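Local coordinates for ESX secretion system protein YukD (Bacillus subtilis, PDB 2BPS) that is required for secretion of the protein YukE and is probably a component or regulator of the ESX (ESAT-6-like) secretion system, at residues A[4-18]-A[67-81]. Numbering follows the deposited sequence.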
# COMPACT_ATOMS: atom_id res chain seq x y z
N TYR A 4 -1.23 -13.99 4.81
CA TYR A 4 -0.09 -13.28 4.23
C TYR A 4 -0.12 -13.11 2.73
O TYR A 4 -0.38 -14.06 2.00
CB TYR A 4 1.23 -13.96 4.63
CG TYR A 4 1.62 -13.75 6.08
CD1 TYR A 4 2.02 -14.82 6.88
CD2 TYR A 4 1.55 -12.48 6.65
CE1 TYR A 4 2.31 -14.63 8.23
CE2 TYR A 4 1.84 -12.28 7.99
CZ TYR A 4 2.22 -13.36 8.77
OH TYR A 4 2.45 -13.15 10.11
N ILE A 5 0.16 -11.89 2.28
CA ILE A 5 0.20 -11.58 0.85
C ILE A 5 1.48 -10.83 0.49
O ILE A 5 1.99 -10.04 1.27
CB ILE A 5 -1.00 -10.71 0.41
CG1 ILE A 5 -0.93 -9.34 1.06
CG2 ILE A 5 -2.30 -11.37 0.82
CD1 ILE A 5 -2.02 -8.41 0.64
N ASP A 6 2.01 -11.11 -0.69
CA ASP A 6 3.22 -10.45 -1.17
C ASP A 6 2.79 -9.40 -2.16
O ASP A 6 2.23 -9.73 -3.19
CB ASP A 6 4.13 -11.43 -1.89
CG ASP A 6 4.90 -12.30 -0.94
OD1 ASP A 6 5.71 -13.11 -1.44
OD2 ASP A 6 4.71 -12.19 0.28
N ILE A 7 3.07 -8.15 -1.86
CA ILE A 7 2.69 -7.08 -2.76
C ILE A 7 3.86 -6.15 -3.04
O ILE A 7 4.97 -6.38 -2.53
CB ILE A 7 1.51 -6.27 -2.18
CG1 ILE A 7 1.91 -5.66 -0.83
CG2 ILE A 7 0.31 -7.19 -2.02
CD1 ILE A 7 0.82 -4.86 -0.16
N THR A 8 3.62 -5.13 -3.85
CA THR A 8 4.64 -4.15 -4.19
C THR A 8 4.12 -2.76 -3.89
O THR A 8 3.00 -2.43 -4.27
CB THR A 8 5.00 -4.20 -5.66
OG1 THR A 8 5.49 -5.49 -5.97
CG2 THR A 8 6.07 -3.20 -5.98
N ILE A 9 4.93 -1.95 -3.22
CA ILE A 9 4.53 -0.59 -2.92
C ILE A 9 5.31 0.37 -3.81
O ILE A 9 6.54 0.30 -3.90
CB ILE A 9 4.77 -0.26 -1.46
CG1 ILE A 9 4.20 -1.39 -0.58
CG2 ILE A 9 4.14 1.07 -1.12
CD1 ILE A 9 2.75 -1.78 -0.89
N ASP A 10 4.58 1.27 -4.48
CA ASP A 10 5.17 2.23 -5.39
C ASP A 10 5.00 3.68 -4.91
O ASP A 10 3.89 4.20 -4.87
CB ASP A 10 4.55 2.04 -6.77
CG ASP A 10 5.23 2.86 -7.85
OD1 ASP A 10 5.05 2.51 -9.04
OD2 ASP A 10 5.94 3.85 -7.53
N LEU A 11 6.10 4.32 -4.55
CA LEU A 11 6.08 5.70 -4.09
C LEU A 11 6.34 6.66 -5.26
O LEU A 11 7.08 7.64 -5.13
CB LEU A 11 7.14 5.91 -3.00
CG LEU A 11 6.92 5.11 -1.72
CD1 LEU A 11 8.13 5.22 -0.83
CD2 LEU A 11 5.68 5.62 -1.00
N LYS A 12 5.71 6.36 -6.39
CA LYS A 12 5.84 7.18 -7.59
C LYS A 12 5.61 8.67 -7.28
O LYS A 12 6.40 9.52 -7.68
CB LYS A 12 4.84 6.69 -8.64
CG LYS A 12 4.84 7.45 -9.95
CD LYS A 12 3.67 7.03 -10.86
CE LYS A 12 3.75 5.55 -11.31
NZ LYS A 12 4.92 5.23 -12.20
N HIS A 13 4.53 8.95 -6.56
CA HIS A 13 4.14 10.31 -6.19
C HIS A 13 4.94 10.92 -5.05
O HIS A 13 4.50 11.88 -4.42
CB HIS A 13 2.65 10.36 -5.82
CG HIS A 13 1.74 9.90 -6.92
ND1 HIS A 13 0.43 9.51 -6.69
CD2 HIS A 13 1.95 9.74 -8.24
CE1 HIS A 13 -0.11 9.12 -7.83
NE2 HIS A 13 0.79 9.25 -8.79
N TYR A 14 6.10 10.35 -4.75
CA TYR A 14 6.93 10.88 -3.68
C TYR A 14 8.39 10.81 -4.10
O TYR A 14 8.75 11.37 -5.14
CB TYR A 14 6.66 10.12 -2.39
CG TYR A 14 5.24 10.29 -1.89
CD1 TYR A 14 4.18 9.58 -2.46
CD2 TYR A 14 4.95 11.20 -0.89
CE1 TYR A 14 2.86 9.79 -2.03
CE2 TYR A 14 3.63 11.42 -0.46
CZ TYR A 14 2.60 10.71 -1.04
OH TYR A 14 1.31 10.94 -0.64
N ASN A 15 9.25 10.15 -3.34
CA ASN A 15 10.66 10.08 -3.74
C ASN A 15 10.84 9.14 -4.93
O ASN A 15 11.94 9.02 -5.47
CB ASN A 15 11.55 9.63 -2.58
CG ASN A 15 11.26 8.22 -2.13
OD1 ASN A 15 10.59 7.46 -2.84
ND2 ASN A 15 11.77 7.86 -0.95
N GLY A 16 9.76 8.47 -5.32
CA GLY A 16 9.78 7.56 -6.46
C GLY A 16 10.34 6.16 -6.29
O GLY A 16 10.55 5.46 -7.29
N SER A 17 10.59 5.72 -5.06
CA SER A 17 11.14 4.38 -4.89
C SER A 17 10.07 3.27 -4.99
O SER A 17 8.87 3.55 -5.11
CB SER A 17 11.90 4.28 -3.56
OG SER A 17 11.16 4.85 -2.49
N VAL A 18 10.52 2.02 -4.95
CA VAL A 18 9.61 0.90 -5.06
C VAL A 18 10.14 -0.29 -4.28
O VAL A 18 11.24 -0.76 -4.55
CB VAL A 18 9.46 0.45 -6.51
CG1 VAL A 18 8.66 -0.82 -6.59
CG2 VAL A 18 8.83 1.55 -7.32
N LEU A 67 -7.37 -4.78 3.64
CA LEU A 67 -6.76 -5.33 2.44
C LEU A 67 -7.49 -6.53 1.84
O LEU A 67 -7.68 -6.61 0.63
CB LEU A 67 -5.31 -5.69 2.71
CG LEU A 67 -4.40 -4.49 2.92
CD1 LEU A 67 -2.99 -4.98 3.18
CD2 LEU A 67 -4.43 -3.59 1.70
N SER A 68 -7.88 -7.48 2.69
CA SER A 68 -8.60 -8.66 2.22
C SER A 68 -9.90 -8.20 1.55
O SER A 68 -10.24 -8.64 0.45
CB SER A 68 -8.92 -9.58 3.39
OG SER A 68 -9.73 -8.91 4.35
N ASP A 69 -10.62 -7.31 2.23
CA ASP A 69 -11.88 -6.76 1.73
C ASP A 69 -11.72 -6.02 0.38
O ASP A 69 -12.70 -5.67 -0.27
CB ASP A 69 -12.49 -5.80 2.77
CG ASP A 69 -12.97 -6.51 4.03
OD1 ASP A 69 -12.67 -7.71 4.18
OD2 ASP A 69 -13.64 -5.86 4.87
N CYS A 70 -10.47 -5.78 -0.03
CA CYS A 70 -10.21 -5.10 -1.28
C CYS A 70 -9.72 -6.07 -2.32
O CYS A 70 -9.31 -5.67 -3.41
CB CYS A 70 -9.18 -4.00 -1.06
SG CYS A 70 -9.75 -2.79 0.11
N GLY A 71 -9.75 -7.35 -1.98
CA GLY A 71 -9.31 -8.38 -2.91
C GLY A 71 -7.84 -8.23 -3.28
O GLY A 71 -7.37 -8.82 -4.24
N ILE A 72 -7.12 -7.42 -2.51
CA ILE A 72 -5.71 -7.20 -2.75
C ILE A 72 -4.92 -8.47 -2.40
O ILE A 72 -4.98 -8.94 -1.27
CB ILE A 72 -5.24 -5.98 -1.93
CG1 ILE A 72 -5.83 -4.72 -2.57
CG2 ILE A 72 -3.72 -5.93 -1.86
CD1 ILE A 72 -5.60 -3.46 -1.79
N THR A 73 -4.20 -9.01 -3.38
CA THR A 73 -3.42 -10.25 -3.18
C THR A 73 -2.03 -10.16 -3.76
O THR A 73 -1.66 -9.16 -4.36
CB THR A 73 -4.08 -11.44 -3.87
OG1 THR A 73 -5.35 -11.03 -4.39
CG2 THR A 73 -4.25 -12.60 -2.89
N ASN A 74 -1.29 -11.26 -3.62
CA ASN A 74 0.07 -11.31 -4.13
C ASN A 74 0.08 -10.83 -5.57
O ASN A 74 -0.87 -11.09 -6.31
CB ASN A 74 0.59 -12.74 -4.06
CG ASN A 74 -0.03 -13.54 -2.93
OD1 ASN A 74 -1.18 -13.96 -3.03
ND2 ASN A 74 0.71 -13.73 -1.85
N GLY A 75 1.14 -10.13 -5.96
CA GLY A 75 1.24 -9.63 -7.32
C GLY A 75 0.75 -8.21 -7.46
O GLY A 75 1.24 -7.47 -8.31
N ASP A 76 -0.22 -7.82 -6.63
CA ASP A 76 -0.76 -6.46 -6.66
C ASP A 76 0.30 -5.38 -6.39
O ASP A 76 1.19 -5.55 -5.56
CB ASP A 76 -1.91 -6.30 -5.65
CG ASP A 76 -3.19 -6.96 -6.12
OD1 ASP A 76 -3.17 -7.52 -7.23
OD2 ASP A 76 -4.20 -6.92 -5.37
N ARG A 77 0.18 -4.27 -7.11
CA ARG A 77 1.10 -3.16 -6.94
C ARG A 77 0.27 -2.01 -6.40
O ARG A 77 -0.68 -1.56 -7.05
CB ARG A 77 1.71 -2.78 -8.29
CG ARG A 77 2.81 -1.74 -8.24
CD ARG A 77 3.19 -1.33 -9.66
NE ARG A 77 4.33 -0.42 -9.72
CZ ARG A 77 5.57 -0.77 -10.05
NH1 ARG A 77 6.54 0.14 -10.07
NH2 ARG A 77 5.85 -2.04 -10.36
N LEU A 78 0.59 -1.55 -5.19
CA LEU A 78 -0.16 -0.44 -4.61
C LEU A 78 0.59 0.87 -4.80
O LEU A 78 1.73 1.03 -4.35
CB LEU A 78 -0.44 -0.66 -3.12
CG LEU A 78 -1.14 -1.95 -2.66
CD1 LEU A 78 -1.73 -1.72 -1.27
CD2 LEU A 78 -2.23 -2.35 -3.63
N GLU A 79 -0.05 1.80 -5.48
CA GLU A 79 0.53 3.10 -5.74
C GLU A 79 -0.08 4.00 -4.69
O GLU A 79 -1.30 4.16 -4.64
CB GLU A 79 0.13 3.56 -7.15
CG GLU A 79 0.73 4.84 -7.67
CD GLU A 79 0.19 5.19 -9.06
OE1 GLU A 79 -0.70 6.08 -9.18
OE2 GLU A 79 0.64 4.56 -10.05
N ILE A 80 0.76 4.55 -3.82
CA ILE A 80 0.28 5.45 -2.78
C ILE A 80 0.05 6.79 -3.45
O ILE A 80 0.94 7.31 -4.12
CB ILE A 80 1.31 5.64 -1.66
CG1 ILE A 80 1.42 4.35 -0.84
CG2 ILE A 80 0.92 6.82 -0.78
CD1 ILE A 80 2.62 4.30 0.09
N LEU A 81 -1.14 7.35 -3.28
CA LEU A 81 -1.41 8.63 -3.90
C LEU A 81 -1.00 9.74 -2.95
O LEU A 81 -0.92 9.48 -1.73
CB LEU A 81 -2.90 8.76 -4.24
CG LEU A 81 -3.56 7.69 -5.14
CD1 LEU A 81 -5.03 7.97 -5.24
CD2 LEU A 81 -2.94 7.68 -6.53
OXT LEU A 81 -0.79 10.86 -3.45
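Asp10 OD1 is gripped side-on by two nitrogens of Arg77, NH1 at 3.0 Å and NE at 3.1 Å, both approaching from one face of the carboxylate. The oxygen sits at the edge of the guanidinium, in its plane, the two planar groups turned 71° apart. Arg77 runs extended from CG to NE, its CG trans to the backbone N (chi1 -173°), along the same sheet face as Thr8 and Glu79. A leucine in its place would probably leave the buried Asp10 OD1 without its two donors and the carboxylate without this countercharge, the weak bond from Lys12 N to OD2 remaining. Glu79 forms a salt bridge through OE2 with Arg53 of strand 51-54. Beneath these side chains strands 4-10 and 77-80 pair in parallel: Leu78 N donates to Thr8 O at 2.7 Å, and Leu78 O accepts from Asp10 N at 2.9 Å. This is the central pairing of the ubiquitin-like beta-grasp fold, first and last strands side by side in a mixed sheet packed on helix 31-39. On the helix-facing side, Leu11 CD2 lies 3.5 Å from Ile80 CD1, which Ile9 CG2 also touches, and Ile7 CD1 meets Leu78 CD1 at 4.2 Å; Val32 of the helix touches Ile7 and Ile9, and Ala36 touches Ile80. Near the C-terminus Tyr14 OH donates to Leu81 O at 2.9 Å, as Tyr14 CE1 rests against Ile80 CG2.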